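Local coordinates for protein Dye-decolorizing peroxidase (Irpex lacteus, PDB 7D8M) that probably acts as a heme b-dependent peroxidase of the dye-decolorizing family, a group of enzymes that oxidise their substrates with hydrogen peroxide, at residues Asp104-Ser107 and Thr108-Glu111; Ala61-Pro64 and Leu65-Asn69; Glu129-Thr132 and Ala133-Asp137. All coordinates share one frame; numbering follows the deposited sequence.

Contact 1: residues Asp104-Ser107 and Thr108-Glu111; sequences DDTS and TWEE
A short 3-10 turn in the loop between helix 95-102 and strand 120-126 brings Thr106 over the indole of Trp109. The methyl Thr106 CG2 lies over one face of the five-membered ring, 4.0 Å from its centroid and only 9° off the ring normal, a CH-pi contact. Trp109 keeps its CG beside the backbone N (chi1 -86°), which swings the indole back along the turn it has just left. Two backbone bonds, each reaching three residues back, wind that turn: Thr108 N gives to Asp105 O at 3.1 Å and almost straight (175°), and Trp109 N gives to Thr106 O at 3.0 Å. Its start is an Asx turn, in which Asp105 OD1 accepts from Ser107 N at 3.1 Å, met from above the carboxylate plane. At the edge of that same five-membered ring, near its plane, Trp109 NE1 gives to Asp104 OD2 at 2.9 Å through a bent bond, although the position of that oxygen is less certain. Asp104 OD2 also meets Arg222 in a salt bridge and Ser430 OG. A leucine in place of Trp109 would probably leave the Thr106 methyl without its aromatic face and Asp104 without the indole donor. Outside the turn, the ring meets Phe96 of helix 95-102 edge-to-face, while Thr108 OG1 hydrogen-bonds to Ser430 O on strand 428-438 and accepts from a water 2.6 Å away.

Contact 2: residues Ala61-Pro64 and Leu65-Asn69; sequences ANQP and LAFVN
The side-chain amide of Gln63 is gripped at its nitrogen by Thr55 O, which accepts from NE2, while its oxygen OE1 meets the rim of the Phe67 ring at CZ, 3.8 Å away and in the ring plane. The amide stands perpendicular to the ring, carried to its edge by a side chain extended beyond CG (chi2 -179°). Beside it, Pro64 CD touches Phe67 CE1 at 4.1 Å, the two side chains crossing at about a right angle. Within the strand segment, a shorter polar bond runs from Asn69 ND2 to Val68 O at 2.7 Å. It is nearly straight (164°), with Val68 O almost in the amide plane of Asn69, though the donor sits above the carbonyl plane of Val68. Asn69 ND2 also gives to Thr51 O, and Asn69 OD1 accepts from Asp15 N, so both ends of the buried amide have partners. Phe67 is further flanked by Ile56 and by Lys22, which makes a cation-pi contact, while the proline also rests on Tyr135. Backbone bonds from Phe67 to Gly125 and from Asn69 to Leu123 then enter the sheet: the loop delivers the chain into strand 67-72, an outermost strand of the four-stranded antiparallel sheet in the ferredoxin-like alpha+beta fold of DyP-type peroxidases.

Contact 3: residues Glu129-Thr132 and Ala133-Asp137; sequences ESIT and AQYRD
Ile131 and Tyr135, one helical turn apart, lie side by side and point the same way, with Ile131 CG2 against Tyr135 CE1 at 3.9 Å. The methyl gets there because CG1 takes the place beside the backbone N (chi1 -62°), leaving CG2 on the side facing away from that nitrogen. Ile131 O approaches the ring near its plane, 3.4 Å from Tyr135 CD1, and also accepts from Tyr135 N at 2.9 Å along a nearly straight line (170°). That bond belongs to the i to i+4 ladder of alpha-helix 129-143: Ala133 N reaches Glu129 O, Gln134 N reaches Ser130 O, and Arg136 N reaches Thr132 O, each at 3.0 Å. The helix packs on the antiparallel sheet of the N-terminal alpha+beta domain, with Thr132 and Tyr135 on Ile124 of strand 120-126. Further out, the phenol oxygen of Tyr135 takes a weak hydrogen bond from Ala66 N, and the ring rests on Pro64 of the loop before strand 67-72. Arg136 bends at chi2 (-103°) and chi3, bringing its NE within 3.1 Å of Asp137 OD1 as a salt bridge, while NH1 pairs with Asp152. Ser130 N is bonded to Asp128 OD1 at the start of the helix.

Contacts 2 and 3 form one continuous patch: their centres are about 13 Å apart, and the Tyr135 ring of contact 3 packs against the loop and strand of contact 2, with Val68 CG2 3.6 Å from Tyr135 CD2. Helix 129-143 thus covers the beginning of edge strand 67-72. Contact 1 stands apart, its centre about 28 Å from that of contact 3 and 34 Å from that of contact 2. It faces the other four-stranded sheet, where Arg222 and Ser430 lie, and so bridges the two halves of the chain. All three lie away from the annotated sites, yet the side chain of Asp104 comes within about 9 Å of the heme.

Contact 1: residues Asp104-Ser107 and Thr108-Glu111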
loop_
_atom_site.group_PDB
_atom_site.type_symbol
_atom_site.label_atom_id
_atom_site.label_comp_id
_atom_site.label_asym_id
_atom_site.label_seq_id
_atom_site.Cartn_x
_atom_site.Cartn_y
_atom_site.Cartn_z
ATOM N N ASP A 104 2.039 -3.355 -15.822
ATOM C CA ASP A 104 2.361 -4.733 -15.492
ATOM C C ASP A 104 2.555 -5.573 -16.747
ATOM O O ASP A 104 1.886 -5.381 -17.767
ATOM C CB ASP A 104 1.241 -5.368 -14.651
ATOM C CG ASP A 104 1.412 -5.128 -13.168
ATOM O OD1 ASP A 104 2.216 -4.248 -12.786
ATOM O OD2 ASP A 104 0.738 -5.828 -12.382
ATOM N N ASP A 105 3.467 -6.527 -16.647
ATOM C CA ASP A 105 3.621 -7.610 -17.606
ATOM C C ASP A 105 3.101 -8.857 -16.897
ATOM O O ASP A 105 3.751 -9.367 -15.980
ATOM C CB ASP A 105 5.088 -7.725 -18.026
ATOM C CG ASP A 105 5.400 -8.989 -18.799
ATOM O OD1 ASP A 105 4.468 -9.701 -19.236
ATOM O OD2 ASP A 105 6.607 -9.272 -18.971
ATOM N N THR A 106 1.912 -9.328 -17.294
ATOM C CA THR A 106 1.251 -10.387 -16.533
ATOM C C THR A 106 1.986 -11.717 -16.598
ATOM O O THR A 106 1.599 -12.646 -15.886
ATOM C CB THR A 106 -0.196 -10.575 -17.003
ATOM O OG1 THR A 106 -0.224 -10.821 -18.417
ATOM C CG2 THR A 106 -1.022 -9.325 -16.691
ATOM N N SER A 107 3.044 -11.831 -17.404
ATOM C CA SER A 107 3.834 -13.056 -17.388
ATOM C C SER A 107 4.499 -13.291 -16.038
ATOM O O SER A 107 4.916 -14.419 -15.754
ATOM C CB SER A 107 4.890 -13.034 -18.501
ATOM O OG SER A 107 5.904 -12.073 -18.250
ATOM N N THR A 108 4.598 -12.266 -15.194
ATOM C CA THR A 108 5.149 -12.429 -13.856
ATOM C C THR A 108 4.074 -12.603 -12.782
ATOM O O THR A 108 4.416 -12.710 -11.601
ATOM C CB THR A 108 6.074 -11.243 -13.514
ATOM O OG1 THR A 108 5.334 -10.009 -13.509
ATOM C CG2 THR A 108 7.198 -11.140 -14.547
ATOM N N TRP A 109 2.796 -12.681 -13.161
ATOM C CA TRP A 109 1.715 -12.758 -12.184
ATOM C C TRP A 109 1.579 -14.164 -11.616
ATOM O O TRP A 109 1.734 -15.157 -12.332
ATOM C CB TRP A 109 0.384 -12.359 -12.818
ATOM C CG TRP A 109 0.123 -10.913 -12.815
ATOM C CD1 TRP A 109 1.024 -9.916 -13.065
ATOM C CD2 TRP A 109 -1.129 -10.272 -12.563
ATOM N NE1 TRP A 109 0.407 -8.694 -12.985
ATOM C CE2 TRP A 109 -0.916 -8.885 -12.673
ATOM C CE3 TRP A 109 -2.408 -10.735 -12.243
ATOM C CZ2 TRP A 109 -1.934 -7.955 -12.469
ATOM C CZ3 TRP A 109 -3.421 -9.811 -12.047
ATOM C CH2 TRP A 109 -3.176 -8.438 -12.160
ATOM N N GLU A 110 1.290 -14.242 -10.315
ATOM C CA GLU A 110 0.794 -15.485 -9.742
ATOM C C GLU A 110 -0.420 -15.957 -10.527
ATOM O O GLU A 110 -1.305 -15.166 -10.857
ATOM C CB GLU A 110 0.408 -15.291 -8.274
ATOM C CG GLU A 110 1.541 -14.835 -7.377
ATOM C CD GLU A 110 2.604 -15.904 -7.156
ATOM O OE1 GLU A 110 2.284 -17.112 -7.265
ATOM O OE2 GLU A 110 3.767 -15.517 -6.880
ATOM N N GLU A 111 -0.462 -17.259 -10.817
ATOM C CA GLU A 111 -1.486 -17.781 -11.718
ATOM C C GLU A 111 -2.894 -17.506 -11.198
ATOM O O GLU A 111 -3.784 -17.132 -11.971
ATOM C CB GLU A 111 -1.274 -19.280 -11.931
ATOM C CG GLU A 111 -2.254 -19.910 -12.898
ATOM C CD GLU A 111 -2.130 -19.344 -14.304
ATOM O OE1 GLU A 111 -1.016 -18.914 -14.684
ATOM O OE2 GLU A 111 -3.148 -19.332 -15.033
HETATM O O HOH W 1 3.812 -7.888 -13.745
HETATM O O HOH W 2 2.272 -16.029 -15.030
#

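Contact 2: residues Ala61-Pro64 and Leu65-Asn69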
loop_
_atom_site.group_PDB
_atom_site.type_symbol
_atom_site.label_atom_id
_atom_site.label_comp_id
_atom_site.label_asym_id
_atom_site.label_seq_id
_atom_site.Cartn_x
_atom_site.Cartn_y
_atom_site.Cartn_z
ATOM N N ALA A 61 -8.411 -6.483 26.437
ATOM C CA ALA A 61 -9.223 -7.552 27.015
ATOM C C ALA A 61 -10.257 -8.079 26.028
ATOM O O ALA A 61 -10.567 -9.275 26.026
ATOM C CB ALA A 61 -9.911 -7.055 28.284
ATOM N N ASN A 62 -10.814 -7.209 25.185
ATOM C CA ASN A 62 -11.843 -7.628 24.242
ATOM C C ASN A 62 -11.286 -7.965 22.866
ATOM O O ASN A 62 -12.052 -8.026 21.896
ATOM C CB ASN A 62 -12.922 -6.552 24.124
ATOM C CG ASN A 62 -13.403 -6.072 25.474
ATOM O OD1 ASN A 62 -13.752 -6.882 26.343
ATOM N ND2 ASN A 62 -13.437 -4.757 25.661
ATOM N N GLN A 63 -9.982 -8.195 22.763
ATOM C CA GLN A 63 -9.468 -8.505 21.441
ATOM C C GLN A 63 -9.344 -10.006 21.243
ATOM O O GLN A 63 -8.870 -10.713 22.139
ATOM C CB GLN A 63 -8.100 -7.862 21.242
ATOM C CG GLN A 63 -8.131 -6.354 21.251
ATOM C CD GLN A 63 -6.753 -5.762 21.036
ATOM O OE1 GLN A 63 -5.749 -6.473 21.090
ATOM N NE2 GLN A 63 -6.697 -4.458 20.784
ATOM N N PRO A 64 -9.742 -10.526 20.087
ATOM C CA PRO A 64 -9.565 -11.955 19.816
ATOM C C PRO A 64 -8.104 -12.271 19.506
ATOM O O PRO A 64 -7.267 -11.385 19.340
ATOM C CB PRO A 64 -10.465 -12.196 18.601
ATOM C CG PRO A 64 -10.490 -10.876 17.894
ATOM C CD PRO A 64 -10.278 -9.792 18.926
ATOM N N LEU A 65 -7.806 -13.570 19.427
ATOM C CA LEU A 65 -6.423 -13.976 19.198
ATOM C C LEU A 65 -5.928 -13.571 17.811
ATOM O O LEU A 65 -4.724 -13.362 17.624
ATOM C CB LEU A 65 -6.280 -15.481 19.405
ATOM C CG LEU A 65 -6.303 -15.894 20.878
ATOM C CD1 LEU A 65 -6.027 -17.380 21.022
ATOM C CD2 LEU A 65 -5.284 -15.086 21.655
ATOM N N ALA A 66 -6.827 -13.463 16.832
ATOM C CA ALA A 66 -6.466 -12.965 15.510
ATOM C C ALA A 66 -7.523 -11.974 15.058
ATOM O O ALA A 66 -8.710 -12.180 15.310
ATOM C CB ALA A 66 -6.349 -14.098 14.486
ATOM N N PHE A 67 -7.084 -10.898 14.404
ATOM C CA PHE A 67 -8.000 -9.965 13.763
ATOM C C PHE A 67 -8.363 -10.492 12.382
ATOM O O PHE A 67 -7.514 -11.043 11.674
ATOM C CB PHE A 67 -7.365 -8.578 13.627
ATOM C CG PHE A 67 -6.938 -7.959 14.936
ATOM C CD1 PHE A 67 -7.440 -8.421 16.151
ATOM C CD2 PHE A 67 -6.038 -6.900 14.947
ATOM C CE1 PHE A 67 -7.038 -7.839 17.350
ATOM C CE2 PHE A 67 -5.640 -6.307 16.143
ATOM C CZ PHE A 67 -6.143 -6.776 17.343
ATOM N N VAL A 68 -9.623 -10.329 11.987
ATOM C CA VAL A 68 -10.082 -10.850 10.706
ATOM C C VAL A 68 -10.829 -9.761 9.961
ATOM O O VAL A 68 -11.721 -9.110 10.520
ATOM C CB VAL A 68 -10.970 -12.101 10.854
ATOM C CG1 VAL A 68 -11.277 -12.667 9.483
ATOM C CG2 VAL A 68 -10.282 -13.157 11.695
ATOM N N ASN A 69 -10.458 -9.555 8.704
ATOM C CA ASN A 69 -11.182 -8.657 7.826
ATOM C C ASN A 69 -11.533 -9.413 6.554
ATOM O O ASN A 69 -10.951 -10.456 6.247
ATOM C CB ASN A 69 -10.365 -7.403 7.511
ATOM C CG ASN A 69 -10.593 -6.292 8.513
ATOM O OD1 ASN A 69 -10.246 -5.145 8.260
ATOM N ND2 ASN A 69 -11.178 -6.624 9.655
#

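Contact 3: residues Glu129-Thr132 and Ala133-Asp137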
loop_
_atom_site.group_PDB
_atom_site.type_symbol
_atom_site.label_atom_id
_atom_site.label_comp_id
_atom_site.label_asym_id
_atom_site.label_seq_id
_atom_site.Cartn_x
_atom_site.Cartn_y
_atom_site.Cartn_z
ATOM N N GLU A 129 2.166 -17.393 13.382
ATOM C CA GLU A 129 1.662 -18.102 12.213
ATOM C C GLU A 129 0.834 -19.317 12.596
ATOM O O GLU A 129 0.025 -19.778 11.785
ATOM C CB GLU A 129 2.825 -18.516 11.313
ATOM C CG GLU A 129 3.503 -17.315 10.689
ATOM C CD GLU A 129 4.664 -17.675 9.772
ATOM O OE1 GLU A 129 5.187 -18.809 9.885
ATOM O OE2 GLU A 129 5.047 -16.812 8.938
ATOM N N SER A 130 1.021 -19.848 13.809
ATOM C CA SER A 130 0.162 -20.923 14.291
ATOM C C SER A 130 -1.287 -20.461 14.409
ATOM O O SER A 130 -2.212 -21.202 14.055
ATOM C CB SER A 130 0.679 -21.440 15.634
ATOM O OG SER A 130 -0.382 -22.005 16.376
ATOM N N ILE A 131 -1.501 -19.243 14.910
ATOM C CA ILE A 131 -2.866 -18.755 15.089
ATOM C C ILE A 131 -3.500 -18.378 13.752
ATOM O O ILE A 131 -4.682 -18.655 13.520
ATOM C CB ILE A 131 -2.885 -17.576 16.076
ATOM C CG1 ILE A 131 -2.382 -18.020 17.454
ATOM C CG2 ILE A 131 -4.283 -17.015 16.220
ATOM C CD1 ILE A 131 -2.361 -16.905 18.456
ATOM N N THR A 132 -2.749 -17.719 12.853
ATOM C CA THR A 132 -3.333 -17.424 11.545
ATOM C C THR A 132 -3.679 -18.710 10.801
ATOM O O THR A 132 -4.685 -18.761 10.082
ATOM C CB THR A 132 -2.400 -16.556 10.679
ATOM O OG1 THR A 132 -1.215 -17.294 10.365
ATOM C CG2 THR A 132 -2.053 -15.232 11.369
ATOM N N ALA A 133 -2.875 -19.764 10.974
ATOM C CA ALA A 133 -3.196 -21.036 10.338
ATOM C C ALA A 133 -4.439 -21.656 10.968
ATOM O O ALA A 133 -5.264 -22.262 10.274
ATOM C CB ALA A 133 -2.006 -21.986 10.444
ATOM N N GLN A 134 -4.580 -21.497 12.284
ATOM C CA GLN A 134 -5.767 -21.955 13.001
ATOM C C GLN A 134 -7.026 -21.311 12.442
ATOM O O GLN A 134 -8.005 -22.001 12.119
ATOM C CB GLN A 134 -5.611 -21.614 14.481
ATOM C CG GLN A 134 -6.062 -22.679 15.459
ATOM C CD GLN A 134 -5.263 -22.602 16.751
ATOM O OE1 GLN A 134 -5.150 -21.536 17.364
ATOM N NE2 GLN A 134 -4.688 -23.728 17.160
ATOM N N TYR A 135 -7.026 -19.978 12.348
ATOM C CA TYR A 135 -8.177 -19.267 11.799
ATOM C C TYR A 135 -8.456 -19.690 10.362
ATOM O O TYR A 135 -9.620 -19.815 9.957
ATOM C CB TYR A 135 -7.947 -17.762 11.884
ATOM C CG TYR A 135 -8.386 -17.161 13.195
ATOM C CD1 TYR A 135 -7.738 -17.491 14.383
ATOM C CD2 TYR A 135 -9.455 -16.272 13.254
ATOM C CE1 TYR A 135 -8.140 -16.950 15.592
ATOM C CE2 TYR A 135 -9.869 -15.730 14.468
ATOM C CZ TYR A 135 -9.202 -16.069 15.629
ATOM O OH TYR A 135 -9.594 -15.531 16.832
ATOM N N ARG A 136 -7.404 -19.909 9.571
ATOM C CA ARG A 136 -7.591 -20.429 8.220
ATOM C C ARG A 136 -8.241 -21.811 8.256
ATOM O O ARG A 136 -9.199 -22.079 7.522
ATOM C CB ARG A 136 -6.250 -20.491 7.492
ATOM C CG ARG A 136 -6.335 -20.795 6.000
ATOM C CD ARG A 136 -5.971 -22.229 5.628
ATOM N NE ARG A 136 -5.037 -22.895 6.538
ATOM C CZ ARG A 136 -3.721 -22.964 6.365
ATOM N NH1 ARG A 136 -3.148 -22.375 5.327
ATOM N NH2 ARG A 136 -2.977 -23.617 7.245
ATOM N N ASP A 137 -7.706 -22.713 9.083
ATOM C CA ASP A 137 -8.270 -24.056 9.178
ATOM C C ASP A 137 -9.732 -23.997 9.597
ATOM O O ASP A 137 -10.567 -24.745 9.073
ATOM C CB ASP A 137 -7.476 -24.905 10.175
ATOM C CG ASP A 137 -6.096 -25.298 9.666
ATOM O OD1 ASP A 137 -5.799 -25.136 8.463
ATOM O OD2 ASP A 137 -5.297 -25.788 10.489
#